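Local coordinates for protein sucrose 6(F)-phosphate phosphorylase (Thermoanaerobacterium thermosaccharolyticum DSM 571, PDB 6S9V) that is a phosphorylase-type enzyme related to the alpha-amylases, built round a closed barrel of eight parallel strands, at residues 45-58 against 84-98. Residues are numbered along the deposited sequence; the frame is centred on the assembly and turned at random.
With SO4 (sulfate ion), chain E.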
loop_
_atom_site.group_PDB
_atom_site.type_symbol
_atom_site.label_atom_id
_atom_site.label_comp_id
_atom_site.label_asym_id
_atom_site.label_seq_id
_atom_site.Cartn_x
_atom_site.Cartn_y
_atom_site.Cartn_z
ATOM N N PHE A 45 11.412 17.714 6.821
ATOM C CA PHE A 45 10.037 17.366 6.480
ATOM C C PHE A 45 9.043 17.526 7.622
ATOM O O PHE A 45 7.950 16.943 7.562
ATOM C CB PHE A 45 9.972 15.913 5.983
ATOM C CG PHE A 45 10.937 15.593 4.873
ATOM C CD1 PHE A 45 10.984 16.363 3.734
ATOM C CD2 PHE A 45 11.769 14.486 4.960
ATOM C CE1 PHE A 45 11.870 16.067 2.709
ATOM C CE2 PHE A 45 12.651 14.178 3.936
ATOM C CZ PHE A 45 12.695 14.963 2.805
ATOM N N SER A 46 9.364 18.326 8.636
ATOM C CA SER A 46 8.516 18.370 9.823
ATOM C C SER A 46 7.081 18.773 9.485
ATOM O O SER A 46 6.131 18.219 10.052
ATOM C CB SER A 46 9.121 19.300 10.872
ATOM O OG SER A 46 10.176 18.628 11.532
ATOM N N ASP A 47 6.894 19.762 8.607
ATOM C CA ASP A 47 5.548 20.170 8.211
ATOM C C ASP A 47 5.217 19.692 6.803
ATOM O O ASP A 47 4.214 20.115 6.217
ATOM C CB ASP A 47 5.371 21.684 8.334
ATOM C CG ASP A 47 6.291 22.464 7.415
ATOM O OD1 ASP A 47 7.327 21.917 6.986
ATOM O OD2 ASP A 47 5.960 23.621 7.113
ATOM N N VAL A 48 6.016 18.778 6.274
ATOM C CA VAL A 48 5.766 18.202 4.965
ATOM C C VAL A 48 4.849 16.993 5.107
ATOM O O VAL A 48 4.047 16.716 4.209
ATOM C CB VAL A 48 7.101 17.834 4.293
ATOM C CG1 VAL A 48 6.870 17.036 3.007
ATOM C CG2 VAL A 48 7.912 19.109 4.014
ATOM N N PHE A 49 4.935 16.274 6.227
ATOM C CA PHE A 49 4.126 15.080 6.425
ATOM C C PHE A 49 3.346 15.175 7.730
ATOM O O PHE A 49 3.868 15.636 8.750
ATOM C CB PHE A 49 4.980 13.821 6.423
ATOM C CG PHE A 49 5.732 13.629 5.151
ATOM C CD1 PHE A 49 5.056 13.418 3.965
ATOM C CD2 PHE A 49 7.110 13.672 5.134
ATOM C CE1 PHE A 49 5.743 13.259 2.780
ATOM C CE2 PHE A 49 7.797 13.502 3.955
ATOM C CZ PHE A 49 7.115 13.300 2.783
ATOM N N GLY A 50 2.088 14.750 7.677
ATOM C CA GLY A 50 1.273 14.620 8.871
ATOM C C GLY A 50 1.284 13.209 9.418
ATOM O O GLY A 50 0.832 12.966 10.545
ATOM N N GLY A 51 1.773 12.262 8.617
ATOM C CA GLY A 51 1.833 10.871 9.027
ATOM C C GLY A 51 2.890 10.130 8.236
ATOM O O GLY A 51 3.350 10.600 7.195
ATOM N N VAL A 52 3.259 8.953 8.738
ATOM C CA VAL A 52 4.286 8.117 8.113
ATOM C C VAL A 52 3.821 6.667 8.181
ATOM O O VAL A 52 3.532 6.156 9.270
ATOM C CB VAL A 52 5.656 8.252 8.802
ATOM C CG1 VAL A 52 6.697 7.355 8.102
ATOM C CG2 VAL A 52 6.119 9.703 8.843
ATOM N N HIS A 53 3.733 6.013 7.019
ATOM C CA HIS A 53 3.620 4.564 6.948
ATOM C C HIS A 53 5.038 4.006 6.934
ATOM O O HIS A 53 5.766 4.184 5.953
ATOM C CB HIS A 53 2.850 4.109 5.716
ATOM C CG HIS A 53 2.799 2.621 5.550
ATOM N ND1 HIS A 53 2.419 2.017 4.372
ATOM C CD2 HIS A 53 3.064 1.614 6.418
ATOM C CE1 HIS A 53 2.466 0.705 4.513
ATOM N NE2 HIS A 53 2.858 0.434 5.745
ATOM N N ILE A 54 5.435 3.384 8.036
ATOM C CA ILE A 54 6.699 2.668 8.132
ATOM C C ILE A 54 6.443 1.237 7.685
ATOM O O ILE A 54 5.722 0.494 8.356
ATOM C CB ILE A 54 7.259 2.692 9.558
ATOM C CG1 ILE A 54 7.428 4.115 10.066
ATOM C CG2 ILE A 54 8.607 1.955 9.605
ATOM C CD1 ILE A 54 7.738 4.173 11.556
ATOM N N LEU A 55 7.031 0.843 6.558
ATOM C CA LEU A 55 6.874 -0.523 6.082
ATOM C C LEU A 55 7.473 -1.476 7.119
ATOM O O LEU A 55 8.268 -1.060 7.963
ATOM C CB LEU A 55 7.503 -0.665 4.700
ATOM C CG LEU A 55 6.652 0.107 3.667
ATOM C CD1 LEU A 55 7.449 0.547 2.449
ATOM C CD2 LEU A 55 5.447 -0.761 3.263
ATOM N N PRO A 56 7.066 -2.745 7.098
ATOM C CA PRO A 56 7.230 -3.628 8.289
ATOM C C PRO A 56 8.611 -3.531 8.909
ATOM O O PRO A 56 9.616 -3.910 8.287
ATOM C CB PRO A 56 6.968 -5.027 7.713
ATOM C CG PRO A 56 5.991 -4.782 6.607
ATOM C CD PRO A 56 6.373 -3.443 5.997
ATOM N N PRO A 57 8.697 -3.023 10.145
ATOM C CA PRO A 57 9.988 -2.898 10.842
ATOM C C PRO A 57 10.270 -3.987 11.872
ATOM O O PRO A 57 11.189 -3.808 12.676
ATOM C CB PRO A 57 9.833 -1.542 11.541
ATOM C CG PRO A 57 8.374 -1.554 11.964
ATOM C CD PRO A 57 7.635 -2.269 10.840
ATOM N N PHE A 58 9.507 -5.075 11.883
ATOM C CA PHE A 58 9.704 -6.144 12.853
ATOM C C PHE A 58 10.738 -7.135 12.339
ATOM O O PHE A 58 10.982 -7.220 11.131
ATOM C CB PHE A 58 8.362 -6.823 13.129
ATOM C CG PHE A 58 7.223 -5.850 13.151
ATOM C CD1 PHE A 58 7.072 -4.973 14.206
ATOM C CD2 PHE A 58 6.339 -5.770 12.090
ATOM C CE1 PHE A 58 6.046 -4.055 14.213
ATOM C CE2 PHE A 58 5.305 -4.858 12.099
ATOM C CZ PHE A 58 5.173 -3.990 13.151
ATOM N N ILE A 84 9.575 4.378 17.457
ATOM C CA ILE A 84 8.243 4.545 16.876
ATOM C C ILE A 84 7.400 5.474 17.741
ATOM O O ILE A 84 6.690 6.359 17.242
ATOM C CB ILE A 84 7.561 3.172 16.716
ATOM C CG1 ILE A 84 8.405 2.229 15.858
ATOM C CG2 ILE A 84 6.155 3.323 16.130
ATOM C CD1 ILE A 84 8.393 2.533 14.410
ATOM N N LYS A 85 7.426 5.249 19.052
ATOM C CA LYS A 85 6.665 6.081 19.975
ATOM C C LYS A 85 7.058 7.544 19.838
ATOM O O LYS A 85 6.194 8.429 19.838
ATOM C CB LYS A 85 6.889 5.595 21.402
ATOM C CG LYS A 85 6.060 6.314 22.460
ATOM C CD LYS A 85 6.417 5.793 23.842
ATOM C CE LYS A 85 5.517 6.363 24.924
ATOM N NZ LYS A 85 5.864 5.795 26.258
ATOM N N LYS A 86 8.359 7.816 19.713
ATOM C CA LYS A 86 8.817 9.192 19.569
ATOM C C LYS A 86 8.322 9.794 18.264
ATOM O O LYS A 86 7.868 10.944 18.240
ATOM C CB LYS A 86 10.345 9.239 19.647
ATOM C CG LYS A 86 10.948 10.609 19.394
ATOM C CD LYS A 86 12.437 10.624 19.715
ATOM C CE LYS A 86 13.101 11.900 19.219
ATOM N NZ LYS A 86 14.520 12.001 19.656
ATOM N N MET A 87 8.366 9.023 17.180
ATOM C CA MET A 87 7.847 9.507 15.906
ATOM C C MET A 87 6.347 9.768 15.997
ATOM O O MET A 87 5.839 10.731 15.411
ATOM C CB MET A 87 8.159 8.497 14.798
ATOM C CG MET A 87 7.946 9.025 13.374
ATOM S SD MET A 87 8.301 7.803 12.068
ATOM C CE MET A 87 9.986 7.418 12.519
ATOM N N ALA A 88 5.622 8.914 16.726
ATOM C CA ALA A 88 4.183 9.094 16.880
ATOM C C ALA A 88 3.837 10.372 17.634
ATOM O O ALA A 88 2.696 10.842 17.556
ATOM C CB ALA A 88 3.584 7.888 17.600
ATOM N N GLU A 89 4.792 10.957 18.348
ATOM C CA GLU A 89 4.536 12.240 18.985
ATOM C C GLU A 89 4.425 13.365 17.966
ATOM O O GLU A 89 3.802 14.389 18.258
ATOM C CB GLU A 89 5.651 12.555 19.982
ATOM C CG GLU A 89 5.730 11.599 21.160
ATOM C CD GLU A 89 6.975 11.818 22.012
ATOM O OE1 GLU A 89 8.025 12.219 21.457
ATOM O OE2 GLU A 89 6.894 11.621 23.244
ATOM N N ASN A 90 4.990 13.185 16.772
ATOM C CA ASN A 90 5.010 14.221 15.755
ATOM C C ASN A 90 4.253 13.864 14.484
ATOM O O ASN A 90 3.905 14.774 13.721
ATOM C CB ASN A 90 6.465 14.539 15.374
ATOM C CG ASN A 90 7.329 14.859 16.581
ATOM O OD1 ASN A 90 8.277 14.129 16.888
ATOM N ND2 ASN A 90 6.992 15.927 17.285
ATOM N N PHE A 91 3.991 12.582 14.235
ATOM C CA PHE A 91 3.348 12.106 13.019
ATOM C C PHE A 91 2.348 11.014 13.365
ATOM O O PHE A 91 2.564 10.246 14.299
ATOM C CB PHE A 91 4.384 11.541 12.024
ATOM C CG PHE A 91 5.482 12.507 11.682
ATOM C CD1 PHE A 91 5.315 13.432 10.672
ATOM C CD2 PHE A 91 6.683 12.487 12.378
ATOM C CE1 PHE A 91 6.325 14.334 10.360
ATOM C CE2 PHE A 91 7.696 13.378 12.070
ATOM C CZ PHE A 91 7.517 14.303 11.059
ATOM N N ASP A 92 1.263 10.927 12.590
ATOM C CA ASP A 92 0.406 9.745 12.638
ATOM C C ASP A 92 1.179 8.551 12.093
ATOM O O ASP A 92 1.689 8.609 10.969
ATOM C CB ASP A 92 -0.868 9.923 11.819
ATOM C CG ASP A 92 -1.820 10.946 12.399
ATOM O OD1 ASP A 92 -1.745 11.238 13.608
ATOM O OD2 ASP A 92 -2.696 11.411 11.635
ATOM N N ILE A 93 1.283 7.477 12.870
ATOM C CA ILE A 93 2.034 6.296 12.452
ATOM C C ILE A 93 1.076 5.246 11.905
ATOM O O ILE A 93 0.069 4.912 12.535
ATOM C CB ILE A 93 2.864 5.725 13.615
ATOM C CG1 ILE A 93 3.809 6.790 14.170
ATOM C CG2 ILE A 93 3.650 4.516 13.148
ATOM C CD1 ILE A 93 4.740 7.399 13.155
ATOM N N LEU A 94 1.392 4.733 10.722
ATOM C CA LEU A 94 0.682 3.627 10.099
ATOM C C LEU A 94 1.638 2.443 10.018
ATOM O O LEU A 94 2.729 2.567 9.456
ATOM C CB LEU A 94 0.204 4.053 8.714
ATOM C CG LEU A 94 -0.911 3.302 8.013
ATOM C CD1 LEU A 94 -1.432 4.165 6.856
ATOM C CD2 LEU A 94 -0.413 1.972 7.527
ATOM N N LEU A 95 1.235 1.306 10.586
ATOM C CA LEU A 95 2.027 0.085 10.527
ATOM C C LEU A 95 1.221 -1.053 9.917
ATOM O O LEU A 95 -0.009 -1.025 9.899
ATOM C CB LEU A 95 2.506 -0.344 11.916
ATOM C CG LEU A 95 3.507 0.537 12.652
ATOM C CD1 LEU A 95 3.876 -0.128 13.984
ATOM C CD2 LEU A 95 4.754 0.783 11.806
ATOM N N ASP A 96 1.942 -2.071 9.448
ATOM C CA ASP A 96 1.342 -3.254 8.848
ATOM C C ASP A 96 1.062 -4.334 9.880
ATOM O O ASP A 96 1.903 -4.625 10.739
ATOM C CB ASP A 96 2.273 -3.870 7.796
ATOM C CG ASP A 96 2.447 -3.004 6.585
ATOM O OD1 ASP A 96 3.287 -2.080 6.610
ATOM O OD2 ASP A 96 1.746 -3.275 5.598
ATOM N N LEU A 97 -0.094 -4.977 9.740
ATOM C CA LEU A 97 -0.406 -6.229 10.414
ATOM C C LEU A 97 -0.534 -7.302 9.339
ATOM O O LEU A 97 -1.365 -7.182 8.432
ATOM C CB LEU A 97 -1.696 -6.112 11.228
ATOM C CG LEU A 97 -2.172 -7.387 11.922
ATOM C CD1 LEU A 97 -1.084 -7.897 12.871
ATOM C CD2 LEU A 97 -3.473 -7.133 12.664
ATOM N N MET A 98 0.315 -8.321 9.412
ATOM C CA MET A 98 0.284 -9.405 8.426
ATOM C C MET A 98 -0.769 -10.413 8.876
ATOM O O MET A 98 -0.483 -11.473 9.444
ATOM C CB MET A 98 1.663 -10.026 8.266
ATOM C CG MET A 98 2.539 -9.316 7.205
ATOM S SD MET A 98 2.774 -7.517 7.392
ATOM C CE MET A 98 3.852 -7.448 8.830
HETATM S S SO4 E . 2.014 1.058 0.767
HETATM O O1 SO4 E . 0.985 1.001 -0.268
HETATM O O2 SO4 E . 1.947 -0.161 1.565
HETATM O O3 SO4 E . 1.784 2.222 1.620
HETATM O O4 SO4 E . 3.333 1.178 0.169
HETATM O O HOH W 1 5.678 17.130 12.736
HETATM O O HOH W 2 3.585 16.555 11.296
HETATM O O HOH W 3 4.699 -1.845 9.001
#
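His53 and Asp96 meet in the barrel interior through a nearly straight bond, His53 NE2 to Asp96 OD1 at 2.7 Å with an N-H...O angle of 174°. The carboxylate oxygen lies in the imidazole plane, yet the donor stands above the carboxylate plane, the two flat groups being turned 39° apart. With CG anti to the backbone N (chi1 176°), the His53 ring lies between Leu94 CD2 over one face, a CH-pi contact 3.9 Å from the centroid, and Leu55 CG over the opposite one. At the other ring nitrogen, ND1 donates to O3 of a bound sulfate, probably a crystallisation component; the two bonds, one at each nitrogen, would hold the rotation of the ring in this crystal. Water 3 donates to Asp96 OD1 and to Ile54 O and accepts from Asp96 N, bridging the strands where direct pairing stops; Arg209 forms a salt bridge with Asp96 OD2.

On the outer face, Ile54 CD1 meets Ile84 CD1 tip to tip at a tight 3.4 Å and also touches Met87 SD. Val52 CG2 lies 4.0 Å from Phe91 CG, while Phe49 O faces the edge of that ring, 3.2 Å from CE1.

Parallel pairing underlies these contacts: Val52 N donates to Asp92 O, and Val52 O accepts from Leu94 N. The axes of strands 51-54 and 92-97 approach to 4.6 Å and run nearly parallel; with helix 81-88 these strands make a beta-alpha-beta unit of the TIM barrel, strand 51-54 pairing on its other side with 22-25, strand 92-97 with 207-210, and helix 34-44 packing against Ile84 and Met87.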